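Local coordinates for serpin-12 (Manduca sexta, PDB 6CJ7), which inhibits serine proteases as a member of the serpin family and controls the prophenoloxidase activation system in larval hemolymph, at residues Ala185-Phe191 and Val200-Gln205; Asn190-Asn194 and Ile377-Thr381; Val236-Lys241 and Phe353-Phe359; Pro273-Ala279 and Pro380-Ala385. All blocks are in the same frame, centred on the assembly; numbering follows the deposited sequence.

Contact 1 of 4, residues Ala185-Phe191 and Val200-Gln205; sequences ATQKRNF and VASFMQ
The F203 ring has two backbone oxygens at its edge and in its plane, Q187 O and R189 O, the latter 3.4 Å from F203 CE1. F203 CD1 rests 3.6 Å from R189 CB, and F203 CZ meets the F191 ring at its edge, the side chains crossing at about a right angle. At the edge of the R189 guanidinium lies Q205 OE1, the amide plane turned 36° from it; the NE bond is weak, and the NH2 approach is too short to trust. These residues belong to the s4C-s3C hairpin of serpin sheet C, the region known as the gate. Q187 with F203 and R189 with A201 are hydrogen-bonded antiparallel pairs: F203 N gives to Q187 O at 2.8 Å and A201 N to R189 O at 3.0 Å. On the hairpin face carrying S202, K188 CG lies 3.8 Å from V200 CG1. T186 OG1, hydrogen-bonded to E328, also takes a proton from a water that accepts from Q205 N at 2.9 Å.

Contact 2 of 4, residues Asn190-Asn194 and Ile377-Thr381; sequences NFTLN and IMDPT
P380 sets its CD almost exactly over the centre of the F191 ring, 3.5 Å from the centroid and 5° off the normal, a CH-pi contact onto one face. It joins the end of strand s4C of the serpin fold to the tail that leaves strand s5B. F191 holds CG anti to the backbone N (chi1 -178°), which carries the ring out to the tail, where CE1 comes 3.4 Å from M378 O. Were F191 an alanine, P380 would probably lose the ring face it sits on, with a gap opened in front of M378 O. Next along, L193 CD2 packs 3.7 Å from D379 OD2, the oxygen that forms a salt bridge with K199. D379 OD1 closes an Asx turn by accepting from T381 N, and also accepts from T381 OG1, both from the same carboxylate face. N194 CB and M378 CE lie alongside at 3.8 Å. Between the backbones sits one water, accepting from N194 N at 2.8 Å and donating to M378 O at 2.9 Å.

Contact 3 of 4, residues Val236-Lys241 and Phe353-Phe359; sequences VVLPLK and FRANKPF
Strand 236-239 runs beside a chain that leaves its own short strand after R354, bends through an inverse gamma turn centred on A355 and returns so that the CA atoms of L238 and F359 stand 4.9 Å apart. In serpin terms this is the link from s1C to s4B, folded over the end of s3B in sheet B. L238 fills the bend. It reaches out opposite its backbone N (chi1 -178°), and chi2 of 64° places its methyls: CD2 lies over the face of the F353 ring, 4.2 Å from the centroid and 12° off the normal in a CH-pi contact, while CD1 packs against K357 CG and F359 CB, each at 3.9 Å. V236 CG1 reaches both aromatic rings, 3.6 Å from F353 CE1 and 3.7 Å from F359 CD2. The K357 chain crosses L238 at about a right angle, extended beyond CG, and its NZ donates to P239 O at 2.8 Å, tilted out of the carbonyl plane. With an alanine at K357, P239 O would probably lose this donor and L238 CD1 part of its packing. P239, seated on helix 245-251, brings its CD to 3.4 Å from P358 O.

Contact 4 of 4, residues Pro273-Ala279 and Pro380-Ala385; sequences PKFSIKA and PTLEHA
F275 meets P380 through CB alone, 4.1 Å from P380 CB, because chi1 of 64° sets its CG between the backbone N and the carbonyl carbon and turns the ring off elsewhere. E383 CB, placed by the backbone, lies 3.6 Å from S276 O; chi1 of -54° sets CG anti to the carbonyl carbon, where it stays along the same oxygen. P380 also packs its CB on P273 CB at 3.9 Å. Farther on, the two backbones run in the same direction and join in a single bridge at K278 and H384. K278 N gives a bond of 2.7 Å to E383 O, and A385 N returns one of 3.1 Å to K278 O. A CA-H...O contact from E383 CA to S276 O, 3.2 Å, precedes them. A279 CB touches A385 CB, though A385 and H384 are poorly ordered. The lysine end of K278 bends off to a salt bridge with D280. The C-terminal tail thus runs along one edge of strand s6A of serpin sheet A, while the other edge of s6A, at F275, I277 and A279, is hydrogen-bonded to strand 317-326, s5A.

Contact 2 sits in the middle of the group: its centre is about 11 Å from that of contact 1 and about 10 Å from those of contacts 3 and 4. F191 serves contacts 1 and 2, P380 contacts 2 and 4. Contacts 1 and 4 join where S202 O meets K274 N at 2.8 Å, a probable hydrogen bond, and contact 3 joins contact 2 through T192 N and N356 O, probably bonded at 2.9 Å. Contacts 3 and 4 pack at A355 O and P273 CG, their centres about 16 Å apart. Most of the reactive-centre loop, by analogy with other serpins, should fall in the unmodelled 332-346, between strand 317-326 and strand 351-354, which leads into contact 3.

Contact 1 of 4, residues Ala185-Phe191 and Val200-Gln205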
loop_
_atom_site.group_PDB
_atom_site.type_symbol
_atom_site.label_atom_id
_atom_site.label_comp_id
_atom_site.label_asym_id
_atom_site.label_seq_id
_atom_site.Cartn_x
_atom_site.Cartn_y
_atom_site.Cartn_z
ATOM N N ALA A 185 24.523 -11.066 -13.738
ATOM C CA ALA A 185 23.613 -12.186 -13.925
ATOM C C ALA A 185 22.232 -11.764 -14.410
ATOM O O ALA A 185 21.440 -12.634 -14.791
ATOM C CB ALA A 185 23.466 -12.984 -12.629
ATOM N N THR A 186 21.914 -10.468 -14.395
ATOM C CA THR A 186 20.617 -10.016 -14.886
ATOM C C THR A 186 20.578 -10.161 -16.395
ATOM O O THR A 186 21.507 -9.741 -17.085
ATOM C CB THR A 186 20.372 -8.566 -14.493
ATOM O OG1 THR A 186 20.350 -8.478 -13.061
ATOM C CG2 THR A 186 19.028 -8.064 -15.029
ATOM N N GLN A 187 19.503 -10.749 -16.908
ATOM C CA GLN A 187 19.442 -11.113 -18.319
ATOM C C GLN A 187 18.114 -10.693 -18.928
ATOM O O GLN A 187 17.071 -10.722 -18.275
ATOM C CB GLN A 187 19.615 -12.630 -18.521
ATOM C CG GLN A 187 20.979 -13.230 -18.137
ATOM C CD GLN A 187 22.179 -12.574 -18.800
ATOM O OE1 GLN A 187 22.089 -11.976 -19.878
ATOM N NE2 GLN A 187 23.327 -12.679 -18.136
ATOM N N LYS A 188 18.154 -10.352 -20.211
ATOM C CA LYS A 188 16.941 -10.038 -20.956
ATOM C C LYS A 188 16.331 -11.329 -21.485
ATOM O O LYS A 188 16.972 -12.059 -22.251
ATOM C CB LYS A 188 17.241 -9.066 -22.094
ATOM C CG LYS A 188 17.317 -7.625 -21.599
ATOM C CD LYS A 188 17.748 -6.663 -22.686
ATOM C CE LYS A 188 17.116 -5.294 -22.474
ATOM N NZ LYS A 188 17.461 -4.689 -21.166
ATOM N N ARG A 189 15.104 -11.613 -21.052
ATOM C CA ARG A 189 14.355 -12.800 -21.440
ATOM C C ARG A 189 12.924 -12.368 -21.713
ATOM O O ARG A 189 12.512 -11.282 -21.313
ATOM C CB ARG A 189 14.382 -13.874 -20.335
ATOM C CG ARG A 189 15.752 -14.160 -19.756
ATOM C CD ARG A 189 15.676 -15.239 -18.687
ATOM N NE ARG A 189 16.969 -15.493 -18.058
ATOM C CZ ARG A 189 17.794 -16.463 -18.438
ATOM N NH1 ARG A 189 17.452 -17.264 -19.442
ATOM N NH2 ARG A 189 18.959 -16.629 -17.818
ATOM N N ASN A 190 12.154 -13.220 -22.379
ATOM C CA ASN A 190 10.771 -12.856 -22.646
ATOM C C ASN A 190 9.880 -13.064 -21.425
ATOM O O ASN A 190 9.993 -14.056 -20.699
ATOM C CB ASN A 190 10.221 -13.633 -23.833
ATOM C CG ASN A 190 10.452 -12.903 -25.143
ATOM O OD1 ASN A 190 10.448 -11.672 -25.192
ATOM N ND2 ASN A 190 10.678 -13.654 -26.200
ATOM N N PHE A 191 9.010 -12.090 -21.197
ATOM C CA PHE A 191 7.918 -12.172 -20.243
ATOM C C PHE A 191 6.637 -12.307 -21.061
ATOM O O PHE A 191 6.453 -11.572 -22.036
ATOM C CB PHE A 191 7.892 -10.910 -19.381
ATOM C CG PHE A 191 6.831 -10.902 -18.318
ATOM C CD1 PHE A 191 5.519 -10.584 -18.620
ATOM C CD2 PHE A 191 7.161 -11.182 -17.003
ATOM C CE1 PHE A 191 4.547 -10.559 -17.620
ATOM C CE2 PHE A 191 6.204 -11.171 -16.011
ATOM C CZ PHE A 191 4.890 -10.851 -16.312
ATOM N N VAL A 200 10.214 -8.225 -23.826
ATOM C CA VAL A 200 11.522 -8.354 -23.185
ATOM C C VAL A 200 11.500 -7.679 -21.824
ATOM O O VAL A 200 11.022 -6.546 -21.691
ATOM C CB VAL A 200 12.601 -7.738 -24.084
ATOM C CG1 VAL A 200 13.892 -7.513 -23.308
ATOM C CG2 VAL A 200 12.830 -8.631 -25.277
ATOM N N ALA A 201 12.020 -8.374 -20.809
ATOM C CA ALA A 201 12.181 -7.810 -19.477
ATOM C C ALA A 201 13.543 -8.215 -18.922
ATOM O O ALA A 201 14.190 -9.156 -19.404
ATOM C CB ALA A 201 11.062 -8.261 -18.518
ATOM N N SER A 202 13.984 -7.475 -17.906
ATOM C CA SER A 202 15.266 -7.716 -17.245
ATOM C C SER A 202 15.057 -8.611 -16.030
ATOM O O SER A 202 14.536 -8.170 -15.000
ATOM C CB SER A 202 15.912 -6.395 -16.835
ATOM O OG SER A 202 16.313 -5.660 -17.976
ATOM N N PHE A 203 15.489 -9.859 -16.131
ATOM C CA PHE A 203 15.318 -10.830 -15.062
ATOM C C PHE A 203 16.585 -10.896 -14.219
ATOM O O PHE A 203 17.654 -11.282 -14.709
ATOM C CB PHE A 203 14.974 -12.203 -15.629
ATOM C CG PHE A 203 13.591 -12.283 -16.203
ATOM C CD1 PHE A 203 13.347 -11.933 -17.524
ATOM C CD2 PHE A 203 12.532 -12.702 -15.420
ATOM C CE1 PHE A 203 12.076 -12.014 -18.060
ATOM C CE2 PHE A 203 11.267 -12.789 -15.944
ATOM C CZ PHE A 203 11.035 -12.442 -17.274
ATOM N N MET A 204 16.462 -10.508 -12.958
ATOM C CA MET A 204 17.507 -10.765 -11.982
ATOM C C MET A 204 17.533 -12.253 -11.665
ATOM O O MET A 204 16.495 -12.916 -11.644
ATOM C CB MET A 204 17.222 -9.962 -10.717
ATOM C CG MET A 204 16.984 -8.522 -11.024
ATOM S SD MET A 204 16.809 -7.558 -9.502
ATOM C CE MET A 204 15.250 -8.249 -8.893
ATOM N N GLN A 205 18.727 -12.790 -11.417
ATOM C CA GLN A 205 18.858 -14.228 -11.238
ATOM C C GLN A 205 19.780 -14.538 -10.068
ATOM O O GLN A 205 20.809 -13.881 -9.889
ATOM C CB GLN A 205 19.411 -14.911 -12.499
ATOM C CG GLN A 205 18.584 -14.715 -13.739
ATOM C CD GLN A 205 19.262 -15.309 -14.949
ATOM O OE1 GLN A 205 18.833 -15.103 -16.084
ATOM N NE2 GLN A 205 20.334 -16.050 -14.712
HETATM O O HOH W 1 20.791 -10.695 -11.319
#

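Contact 2 of 4, residues Asn190-Asn194 and Ile377-Thr381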
loop_
_atom_site.group_PDB
_atom_site.type_symbol
_atom_site.label_atom_id
_atom_site.label_comp_id
_atom_site.label_asym_id
_atom_site.label_seq_id
_atom_site.Cartn_x
_atom_site.Cartn_y
_atom_site.Cartn_z
ATOM N N ASN A 190 12.154 -13.220 -22.379
ATOM C CA ASN A 190 10.771 -12.856 -22.646
ATOM C C ASN A 190 9.880 -13.064 -21.425
ATOM O O ASN A 190 9.993 -14.056 -20.699
ATOM C CB ASN A 190 10.221 -13.633 -23.833
ATOM C CG ASN A 190 10.452 -12.903 -25.143
ATOM O OD1 ASN A 190 10.448 -11.672 -25.192
ATOM N ND2 ASN A 190 10.678 -13.654 -26.200
ATOM N N PHE A 191 9.010 -12.090 -21.197
ATOM C CA PHE A 191 7.918 -12.172 -20.243
ATOM C C PHE A 191 6.637 -12.307 -21.061
ATOM O O PHE A 191 6.453 -11.572 -22.036
ATOM C CB PHE A 191 7.892 -10.910 -19.381
ATOM C CG PHE A 191 6.831 -10.902 -18.318
ATOM C CD1 PHE A 191 5.519 -10.584 -18.620
ATOM C CD2 PHE A 191 7.161 -11.182 -17.003
ATOM C CE1 PHE A 191 4.547 -10.559 -17.620
ATOM C CE2 PHE A 191 6.204 -11.171 -16.011
ATOM C CZ PHE A 191 4.890 -10.851 -16.312
ATOM N N THR A 192 5.775 -13.256 -20.698
ATOM C CA THR A 192 4.547 -13.507 -21.450
ATOM C C THR A 192 3.381 -12.894 -20.693
ATOM O O THR A 192 3.077 -13.312 -19.571
ATOM C CB THR A 192 4.297 -14.998 -21.672
ATOM O OG1 THR A 192 5.421 -15.580 -22.346
ATOM C CG2 THR A 192 3.037 -15.202 -22.531
ATOM N N LEU A 193 2.737 -11.910 -21.306
ATOM C CA LEU A 193 1.588 -11.276 -20.687
ATOM C C LEU A 193 0.371 -12.186 -20.788
ATOM O O LEU A 193 0.315 -13.104 -21.609
ATOM C CB LEU A 193 1.293 -9.932 -21.354
ATOM C CG LEU A 193 2.204 -8.730 -21.086
ATOM C CD1 LEU A 193 3.526 -8.853 -21.815
ATOM C CD2 LEU A 193 1.484 -7.454 -21.504
ATOM N N ASN A 194 -0.606 -11.930 -19.921
ATOM C CA ASN A 194 -1.905 -12.562 -20.072
ATOM C C ASN A 194 -2.433 -12.286 -21.471
ATOM O O ASN A 194 -2.417 -11.146 -21.943
ATOM C CB ASN A 194 -2.871 -12.029 -19.012
ATOM C CG ASN A 194 -4.152 -12.832 -18.928
ATOM O OD1 ASN A 194 -4.192 -13.997 -19.315
ATOM N ND2 ASN A 194 -5.203 -12.213 -18.405
ATOM N N ILE A 377 1.433 -7.805 -10.763
ATOM C CA ILE A 377 2.366 -7.449 -11.825
ATOM C C ILE A 377 1.924 -8.192 -13.079
ATOM O O ILE A 377 2.206 -9.385 -13.245
ATOM C CB ILE A 377 3.814 -7.777 -11.449
ATOM C CG1 ILE A 377 4.141 -7.174 -10.078
ATOM C CG2 ILE A 377 4.758 -7.308 -12.542
ATOM C CD1 ILE A 377 4.392 -5.702 -10.098
ATOM N N MET A 378 1.212 -7.481 -13.963
ATOM C CA MET A 378 0.842 -7.979 -15.283
ATOM C C MET A 378 1.906 -7.725 -16.333
ATOM O O MET A 378 1.941 -8.434 -17.344
ATOM C CB MET A 378 -0.462 -7.341 -15.784
ATOM C CG MET A 378 -1.663 -7.514 -14.881
ATOM S SD MET A 378 -1.990 -9.218 -14.314
ATOM C CE MET A 378 -2.804 -10.028 -15.761
ATOM N N ASP A 379 2.722 -6.698 -16.151
ATOM C CA ASP A 379 3.683 -6.281 -17.171
ATOM C C ASP A 379 4.795 -5.516 -16.469
ATOM O O ASP A 379 4.637 -4.326 -16.178
ATOM C CB ASP A 379 3.004 -5.402 -18.232
ATOM C CG ASP A 379 3.929 -5.033 -19.385
ATOM O OD1 ASP A 379 5.157 -5.241 -19.266
ATOM O OD2 ASP A 379 3.425 -4.520 -20.416
ATOM N N PRO A 380 5.930 -6.156 -16.179
ATOM C CA PRO A 380 6.989 -5.471 -15.429
ATOM C C PRO A 380 7.711 -4.386 -16.215
ATOM O O PRO A 380 8.547 -3.692 -15.625
ATOM C CB PRO A 380 7.947 -6.617 -15.065
ATOM C CG PRO A 380 7.778 -7.590 -16.199
ATOM C CD PRO A 380 6.297 -7.540 -16.528
ATOM N N THR A 381 7.437 -4.228 -17.515
ATOM C CA THR A 381 8.099 -3.204 -18.315
ATOM C C THR A 381 7.425 -1.847 -18.201
ATOM O O THR A 381 7.964 -0.860 -18.713
ATOM C CB THR A 381 8.151 -3.614 -19.793
ATOM O OG1 THR A 381 6.833 -3.570 -20.369
ATOM C CG2 THR A 381 8.714 -5.017 -19.936
HETATM O O HOH W 2 -0.479 -9.587 -18.431
#

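Contact 3 of 4, residues Val236-Lys241 and Phe353-Phe359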
loop_
_atom_site.group_PDB
_atom_site.type_symbol
_atom_site.label_atom_id
_atom_site.label_comp_id
_atom_site.label_asym_id
_atom_site.label_seq_id
_atom_site.Cartn_x
_atom_site.Cartn_y
_atom_site.Cartn_z
ATOM N N VAL A 236 6.649 -13.331 -3.082
ATOM C CA VAL A 236 6.285 -13.416 -4.492
ATOM C C VAL A 236 5.515 -14.707 -4.698
ATOM O O VAL A 236 5.964 -15.784 -4.282
ATOM C CB VAL A 236 7.523 -13.352 -5.402
ATOM C CG1 VAL A 236 7.102 -13.375 -6.872
ATOM C CG2 VAL A 236 8.348 -12.115 -5.080
ATOM N N VAL A 237 4.344 -14.598 -5.325
ATOM C CA VAL A 237 3.424 -15.715 -5.451
ATOM C C VAL A 237 3.100 -15.864 -6.927
ATOM O O VAL A 237 2.629 -14.912 -7.565
ATOM C CB VAL A 237 2.151 -15.495 -4.614
ATOM C CG1 VAL A 237 1.355 -16.776 -4.536
ATOM C CG2 VAL A 237 2.513 -15.008 -3.210
ATOM N N LEU A 238 3.365 -17.049 -7.468
ATOM C CA LEU A 238 3.335 -17.283 -8.900
ATOM C C LEU A 238 2.317 -18.377 -9.207
ATOM O O LEU A 238 2.487 -19.515 -8.744
ATOM C CB LEU A 238 4.724 -17.689 -9.379
ATOM C CG LEU A 238 4.996 -17.948 -10.850
ATOM C CD1 LEU A 238 4.814 -16.700 -11.675
ATOM C CD2 LEU A 238 6.418 -18.492 -11.012
ATOM N N PRO A 239 1.258 -18.102 -9.975
ATOM C CA PRO A 239 0.272 -19.142 -10.266
ATOM C C PRO A 239 0.900 -20.268 -11.058
ATOM O O PRO A 239 1.784 -20.064 -11.891
ATOM C CB PRO A 239 -0.792 -18.405 -11.094
ATOM C CG PRO A 239 -0.516 -16.976 -10.941
ATOM C CD PRO A 239 0.948 -16.818 -10.633
ATOM N N LEU A 240 0.443 -21.481 -10.775
ATOM C CA LEU A 240 0.825 -22.603 -11.604
ATOM C C LEU A 240 0.098 -22.527 -12.947
ATOM O O LEU A 240 -0.846 -21.752 -13.133
ATOM C CB LEU A 240 0.523 -23.930 -10.899
ATOM C CG LEU A 240 1.084 -24.025 -9.479
ATOM C CD1 LEU A 240 0.601 -25.295 -8.794
ATOM C CD2 LEU A 240 2.602 -23.953 -9.490
ATOM N N LYS A 241 0.560 -23.353 -13.899
ATOM C CA LYS A 241 -0.011 -23.357 -15.243
ATOM C C LYS A 241 -1.523 -23.516 -15.224
ATOM O O LYS A 241 -2.219 -22.938 -16.065
ATOM C CB LYS A 241 0.627 -24.479 -16.062
ATOM C CG LYS A 241 0.756 -25.804 -15.300
ATOM C CD LYS A 241 0.974 -26.983 -16.244
ATOM C CE LYS A 241 1.382 -28.245 -15.493
ATOM N NZ LYS A 241 0.236 -29.051 -14.999
ATOM N N PHE A 353 11.845 -21.102 -9.662
ATOM C CA PHE A 353 10.886 -20.010 -9.521
ATOM C C PHE A 353 11.202 -18.982 -10.600
ATOM O O PHE A 353 12.066 -18.119 -10.424
ATOM C CB PHE A 353 10.932 -19.391 -8.125
ATOM C CG PHE A 353 9.732 -18.540 -7.796
ATOM C CD1 PHE A 353 9.603 -17.262 -8.324
ATOM C CD2 PHE A 353 8.741 -19.005 -6.935
ATOM C CE1 PHE A 353 8.500 -16.461 -8.024
ATOM C CE2 PHE A 353 7.626 -18.204 -6.632
ATOM C CZ PHE A 353 7.512 -16.933 -7.178
ATOM N N ARG A 354 10.491 -19.067 -11.718
ATOM C CA ARG A 354 10.731 -18.188 -12.848
ATOM C C ARG A 354 9.471 -17.359 -13.057
ATOM O O ARG A 354 8.452 -17.876 -13.530
ATOM C CB ARG A 354 11.105 -18.995 -14.086
ATOM C CG ARG A 354 10.898 -18.284 -15.407
ATOM C CD ARG A 354 11.562 -19.045 -16.501
ATOM N NE ARG A 354 10.998 -20.383 -16.665
ATOM C CZ ARG A 354 11.568 -21.351 -17.367
ATOM N NH1 ARG A 354 12.723 -21.123 -17.979
ATOM N NH2 ARG A 354 10.990 -22.547 -17.456
ATOM N N ALA A 355 9.547 -16.085 -12.697
ATOM C CA ALA A 355 8.390 -15.194 -12.757
ATOM C C ALA A 355 8.336 -14.471 -14.103
ATOM O O ALA A 355 8.470 -13.250 -14.188
ATOM C CB ALA A 355 8.431 -14.208 -11.595
ATOM N N ASN A 356 8.151 -15.263 -15.164
ATOM C CA ASN A 356 8.102 -14.776 -16.540
ATOM C C ASN A 356 6.673 -14.713 -17.068
ATOM O O ASN A 356 6.444 -14.804 -18.283
ATOM C CB ASN A 356 8.984 -15.636 -17.445
ATOM C CG ASN A 356 8.516 -17.082 -17.533
ATOM O OD1 ASN A 356 7.556 -17.488 -16.880
ATOM N ND2 ASN A 356 9.202 -17.868 -18.352
ATOM N N LYS A 357 5.726 -14.594 -16.152
ATOM C CA LYS A 357 4.305 -14.482 -16.429
ATOM C C LYS A 357 3.713 -13.730 -15.251
ATOM O O LYS A 357 4.393 -13.533 -14.235
ATOM C CB LYS A 357 3.659 -15.861 -16.599
ATOM C CG LYS A 357 3.716 -16.737 -15.370
ATOM C CD LYS A 357 3.081 -18.089 -15.654
ATOM C CE LYS A 357 3.209 -19.019 -14.464
ATOM N NZ LYS A 357 2.314 -20.204 -14.594
ATOM N N PRO A 358 2.466 -13.265 -15.359
ATOM C CA PRO A 358 1.904 -12.437 -14.282
ATOM C C PRO A 358 1.966 -13.092 -12.900
ATOM O O PRO A 358 1.750 -14.299 -12.743
ATOM C CB PRO A 358 0.453 -12.221 -14.740
ATOM C CG PRO A 358 0.559 -12.194 -16.184
ATOM C CD PRO A 358 1.601 -13.250 -16.556
ATOM N N PHE A 359 2.247 -12.269 -11.893
ATOM C CA PHE A 359 2.488 -12.755 -10.541
ATOM C C PHE A 359 2.074 -11.693 -9.538
ATOM O O PHE A 359 1.810 -10.543 -9.897
ATOM C CB PHE A 359 3.962 -13.155 -10.331
ATOM C CG PHE A 359 4.935 -12.009 -10.484
ATOM C CD1 PHE A 359 5.485 -11.719 -11.728
ATOM C CD2 PHE A 359 5.340 -11.271 -9.389
ATOM C CE1 PHE A 359 6.394 -10.681 -11.877
ATOM C CE2 PHE A 359 6.239 -10.225 -9.525
ATOM C CZ PHE A 359 6.771 -9.931 -10.769
#

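Contact 4 of 4, residues Pro273-Ala279 and Pro380-Ala385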
loop_
_atom_site.group_PDB
_atom_site.type_symbol
_atom_site.label_atom_id
_atom_site.label_comp_id
_atom_site.label_asym_id
_atom_site.label_seq_id
_atom_site.Cartn_x
_atom_site.Cartn_y
_atom_site.Cartn_z
ATOM N N PRO A 273 11.815 -10.593 -12.536
ATOM C CA PRO A 273 11.950 -9.342 -13.290
ATOM C C PRO A 273 12.125 -8.153 -12.359
ATOM O O PRO A 273 11.434 -8.013 -11.345
ATOM C CB PRO A 273 10.631 -9.257 -14.069
ATOM C CG PRO A 273 9.864 -10.462 -13.779
ATOM C CD PRO A 273 10.457 -11.190 -12.628
ATOM N N LYS A 274 13.075 -7.290 -12.721
ATOM C CA LYS A 274 13.127 -5.954 -12.147
ATOM C C LYS A 274 11.862 -5.196 -12.498
ATOM O O LYS A 274 11.380 -5.271 -13.634
ATOM C CB LYS A 274 14.320 -5.153 -12.703
ATOM C CG LYS A 274 15.671 -5.571 -12.234
ATOM C CD LYS A 274 16.569 -4.354 -12.067
ATOM C CE LYS A 274 17.250 -3.957 -13.357
ATOM N NZ LYS A 274 18.276 -2.905 -13.102
ATOM N N PHE A 275 11.335 -4.431 -11.539
ATOM C CA PHE A 275 10.206 -3.567 -11.856
ATOM C C PHE A 275 10.188 -2.368 -10.922
ATOM O O PHE A 275 10.771 -2.382 -9.836
ATOM C CB PHE A 275 8.872 -4.328 -11.798
ATOM C CG PHE A 275 8.507 -4.841 -10.438
ATOM C CD1 PHE A 275 7.851 -4.032 -9.513
ATOM C CD2 PHE A 275 8.787 -6.150 -10.086
ATOM C CE1 PHE A 275 7.513 -4.517 -8.255
ATOM C CE2 PHE A 275 8.441 -6.643 -8.846
ATOM C CZ PHE A 275 7.810 -5.832 -7.917
ATOM N N SER A 276 9.518 -1.322 -11.380
ATOM C CA SER A 276 9.162 -0.188 -10.537
ATOM C C SER A 276 7.731 0.182 -10.886
ATOM O O SER A 276 7.443 0.474 -12.051
ATOM C CB SER A 276 10.116 0.991 -10.772
ATOM O OG SER A 276 9.806 2.075 -9.913
ATOM N N ILE A 277 6.830 0.140 -9.909
ATOM C CA ILE A 277 5.409 0.355 -10.166
ATOM C C ILE A 277 4.927 1.527 -9.319
ATOM O O ILE A 277 5.192 1.584 -8.116
ATOM C CB ILE A 277 4.591 -0.928 -9.907
ATOM C CG1 ILE A 277 3.120 -0.701 -10.262
ATOM C CG2 ILE A 277 4.750 -1.451 -8.483
ATOM C CD1 ILE A 277 2.310 -1.971 -10.268
ATOM N N LYS A 278 4.254 2.479 -9.965
ATOM C CA LYS A 278 3.689 3.640 -9.288
ATOM C C LYS A 278 2.202 3.685 -9.569
ATOM O O LYS A 278 1.783 3.545 -10.725
ATOM C CB LYS A 278 4.340 4.940 -9.771
ATOM C CG LYS A 278 3.701 6.194 -9.192
ATOM C CD LYS A 278 4.030 7.429 -10.013
ATOM C CE LYS A 278 4.141 8.650 -9.118
ATOM N NZ LYS A 278 3.115 8.616 -8.041
ATOM N N ALA A 279 1.407 3.901 -8.529
ATOM C CA ALA A 279 -0.031 4.038 -8.693
ATOM C C ALA A 279 -0.497 5.263 -7.931
ATOM O O ALA A 279 -0.129 5.446 -6.770
ATOM C CB ALA A 279 -0.772 2.795 -8.200
ATOM N N PRO A 380 5.930 -6.156 -16.179
ATOM C CA PRO A 380 6.989 -5.471 -15.429
ATOM C C PRO A 380 7.711 -4.386 -16.215
ATOM O O PRO A 380 8.547 -3.692 -15.625
ATOM C CB PRO A 380 7.947 -6.617 -15.065
ATOM C CG PRO A 380 7.778 -7.590 -16.199
ATOM C CD PRO A 380 6.297 -7.540 -16.528
ATOM N N THR A 381 7.437 -4.228 -17.515
ATOM C CA THR A 381 8.099 -3.204 -18.315
ATOM C C THR A 381 7.425 -1.847 -18.201
ATOM O O THR A 381 7.964 -0.860 -18.713
ATOM C CB THR A 381 8.151 -3.614 -19.793
ATOM O OG1 THR A 381 6.833 -3.570 -20.369
ATOM C CG2 THR A 381 8.714 -5.017 -19.936
ATOM N N LEU A 382 6.266 -1.777 -17.556
ATOM C CA LEU A 382 5.501 -0.548 -17.435
ATOM C C LEU A 382 5.556 -0.062 -15.999
ATOM O O LEU A 382 5.388 -0.850 -15.061
ATOM C CB LEU A 382 4.045 -0.764 -17.862
ATOM C CG LEU A 382 3.892 -1.150 -19.335
ATOM C CD1 LEU A 382 2.448 -1.464 -19.681
ATOM C CD2 LEU A 382 4.431 -0.053 -20.230
ATOM N N GLU A 383 5.790 1.234 -15.834
ATOM C CA GLU A 383 5.951 1.808 -14.506
ATOM C C GLU A 383 4.645 2.263 -13.868
ATOM O O GLU A 383 4.649 2.596 -12.681
ATOM C CB GLU A 383 6.920 2.994 -14.567
ATOM C CG GLU A 383 8.257 2.643 -15.191
ATOM C CD GLU A 383 9.378 3.538 -14.712
ATOM O OE1 GLU A 383 9.115 4.728 -14.430
ATOM O OE2 GLU A 383 10.524 3.048 -14.611
ATOM N N HIS A 384 3.532 2.274 -14.598
ATOM C CA HIS A 384 2.284 2.822 -14.079
ATOM C C HIS A 384 1.225 1.738 -13.904
ATOM O O HIS A 384 1.251 0.701 -14.577
ATOM C CB HIS A 384 1.747 3.921 -14.995
ATOM C CG HIS A 384 1.512 3.472 -16.404
ATOM N ND1 HIS A 384 0.647 2.446 -16.727
ATOM C CD2 HIS A 384 2.036 3.905 -17.577
ATOM C CE1 HIS A 384 0.646 2.271 -18.036
ATOM N NE2 HIS A 384 1.480 3.143 -18.576
ATOM N N ALA A 385 0.285 2.001 -12.994
ATOM C CA ALA A 385 -0.871 1.135 -12.779
ATOM C C ALA A 385 -2.128 1.729 -13.413
ATOM O O ALA A 385 -2.063 2.719 -14.141
ATOM C CB ALA A 385 -1.094 0.899 -11.295
HETATM O O HOH W 3 8.417 -1.537 -14.093
#